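Local coordinates for 450aa long hypothetical fmu protein (Pyrococcus horikoshii, PDB 2YXL), which probably methylates cytosine at carbon 5 in RNA as a member of the RsmB/NOP family, using S-adenosyl-L-methionine as methyl donor, at residues A331-L336 with G382-Y387. Sequence-based numbering, arbitrary orientation.
Sequences ADKVLL and GGRLLY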
# COMPACT_ATOMS: atom_id res chain seq x y z
N ALA A 331 -25.52 0.75 15.58
CA ALA A 331 -25.12 0.73 14.17
C ALA A 331 -25.90 -0.27 13.33
O ALA A 331 -25.95 -1.46 13.64
CB ALA A 331 -23.62 0.48 14.05
N ASP A 332 -26.52 0.24 12.26
CA ASP A 332 -27.21 -0.59 11.27
C ASP A 332 -26.23 -1.54 10.59
O ASP A 332 -26.55 -2.69 10.33
CB ASP A 332 -27.90 0.28 10.21
CG ASP A 332 -29.20 0.87 10.70
OD1 ASP A 332 -29.36 2.10 10.60
OD2 ASP A 332 -30.06 0.11 11.19
N LYS A 333 -25.04 -1.02 10.30
CA LYS A 333 -23.93 -1.83 9.81
C LYS A 333 -22.59 -1.18 10.11
O LYS A 333 -22.47 0.05 10.09
CB LYS A 333 -24.07 -2.15 8.32
CG LYS A 333 -24.55 -1.00 7.45
CD LYS A 333 -24.79 -1.45 6.02
CE LYS A 333 -26.08 -2.27 5.87
NZ LYS A 333 -25.83 -3.73 6.05
N VAL A 334 -21.60 -2.01 10.39
CA VAL A 334 -20.25 -1.54 10.69
C VAL A 334 -19.23 -2.17 9.75
O VAL A 334 -19.30 -3.37 9.44
CB VAL A 334 -19.86 -1.79 12.18
CG1 VAL A 334 -20.03 -3.25 12.56
CG2 VAL A 334 -18.43 -1.32 12.47
N LEU A 335 -18.30 -1.35 9.28
CA LEU A 335 -17.16 -1.81 8.52
C LEU A 335 -15.92 -1.79 9.41
O LEU A 335 -15.57 -0.76 9.98
CB LEU A 335 -16.94 -0.95 7.28
CG LEU A 335 -15.62 -1.10 6.52
CD1 LEU A 335 -15.55 -2.44 5.78
CD2 LEU A 335 -15.41 0.06 5.56
N LEU A 336 -15.28 -2.95 9.53
CA LEU A 336 -13.98 -3.02 10.17
C LEU A 336 -12.92 -3.39 9.13
O LEU A 336 -12.63 -4.57 8.90
CB LEU A 336 -13.99 -4.00 11.36
CG LEU A 336 -12.69 -4.22 12.16
CD1 LEU A 336 -12.00 -2.91 12.55
CD2 LEU A 336 -12.96 -5.07 13.40
N GLY A 382 -30.67 -6.70 13.75
CA GLY A 382 -30.81 -6.91 12.30
C GLY A 382 -29.58 -6.55 11.48
O GLY A 382 -29.53 -6.83 10.28
N GLY A 383 -28.59 -5.94 12.12
CA GLY A 383 -27.45 -5.35 11.43
C GLY A 383 -26.42 -6.30 10.85
O GLY A 383 -26.51 -7.52 11.01
N ARG A 384 -25.42 -5.73 10.17
CA ARG A 384 -24.35 -6.49 9.52
C ARG A 384 -22.95 -5.95 9.82
O ARG A 384 -22.75 -4.74 9.96
CB ARG A 384 -24.57 -6.56 8.01
CG ARG A 384 -25.67 -7.52 7.57
CD ARG A 384 -25.65 -7.75 6.07
NE ARG A 384 -26.67 -8.71 5.65
CZ ARG A 384 -26.78 -9.21 4.43
NH1 ARG A 384 -25.92 -8.86 3.48
NH2 ARG A 384 -27.75 -10.07 4.15
N LEU A 385 -21.99 -6.86 9.92
CA LEU A 385 -20.60 -6.52 10.16
C LEU A 385 -19.76 -7.06 9.01
O LEU A 385 -19.86 -8.24 8.66
CB LEU A 385 -20.13 -7.16 11.48
CG LEU A 385 -18.91 -6.63 12.26
CD1 LEU A 385 -18.54 -7.60 13.37
CD2 LEU A 385 -17.69 -6.37 11.40
N LEU A 386 -18.94 -6.20 8.41
CA LEU A 386 -17.95 -6.66 7.44
C LEU A 386 -16.55 -6.47 7.99
O LEU A 386 -16.16 -5.38 8.40
CB LEU A 386 -18.09 -5.97 6.08
CG LEU A 386 -17.02 -6.31 5.03
CD1 LEU A 386 -17.09 -7.76 4.54
CD2 LEU A 386 -17.08 -5.34 3.86
N TYR A 387 -15.80 -7.57 8.00
CA TYR A 387 -14.41 -7.56 8.41
C TYR A 387 -13.54 -7.73 7.17
O TYR A 387 -13.72 -8.68 6.39
CB TYR A 387 -14.16 -8.67 9.43
CG TYR A 387 -12.73 -8.84 9.87
CD1 TYR A 387 -12.18 -8.05 10.88
CD2 TYR A 387 -11.91 -9.81 9.28
CE1 TYR A 387 -10.86 -8.22 11.30
CE2 TYR A 387 -10.59 -9.98 9.69
CZ TYR A 387 -10.07 -9.19 10.70
OH TYR A 387 -8.77 -9.35 11.09
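Leu-336 meets the phenol ring of Tyr-387 at its edge, in the ring plane, with CD2 4.0 Å from Tyr-387 CD1. Both side chains start anti to the backbone N (Tyr-387 chi1 175°) and run side by side toward helix 361-376, where Leu-372 touches both. A tyrosine suits this place because its ring adds apolar surface while OH reaches a polar acceptor, the carbonyl of Glu-396. On the same face Val-334 sets CG1 3.6 Å from Leu-385 CG; Leu-385 packs on Ala-375 of the helix, Val-334 on Val-264.

The opposite face carries Leu-335 beside Leu-386 (Leu-335 CD1 to Leu-386 CD2, 3.8 Å), giving apolar surface between buried strands, and Lys-333 beside Arg-384. The lysine chain bends at chi3 and chi4, bringing NZ 3.7 Å from Arg-384 CB. These long chains pack by their methylenes while their charged ends find partners beyond the strands: NZ hydrogen-bonds to Leu-255 O, and Arg-384 makes a long, weak ion pair with Glu-447, which may ease the repulsion.

Four backbone hydrogen bonds join the parallel strands, from Arg-384 N to Asp-332 O at one end to the 2.8 Å bond of Leu-336 N to Leu-386 O at the other. The chain turns at Gly-382 and enters its strand at Gly-383, whose CA lies against Asp-332 O.

These are central strands of the Rossmann-like methyltransferase sheet, flanked by 262-265 and 441-447. The side chain of Leu-335 lies near Lys-273 and Asp-337, predicted cofactor-binding residues, and about 6 Å from the bound sinefungin. Apolar packing on both faces and regular backbone bonding are thus consistent with a well-ordered sheet beside the cofactor pocket, with charged groups kept to the far end of the strands.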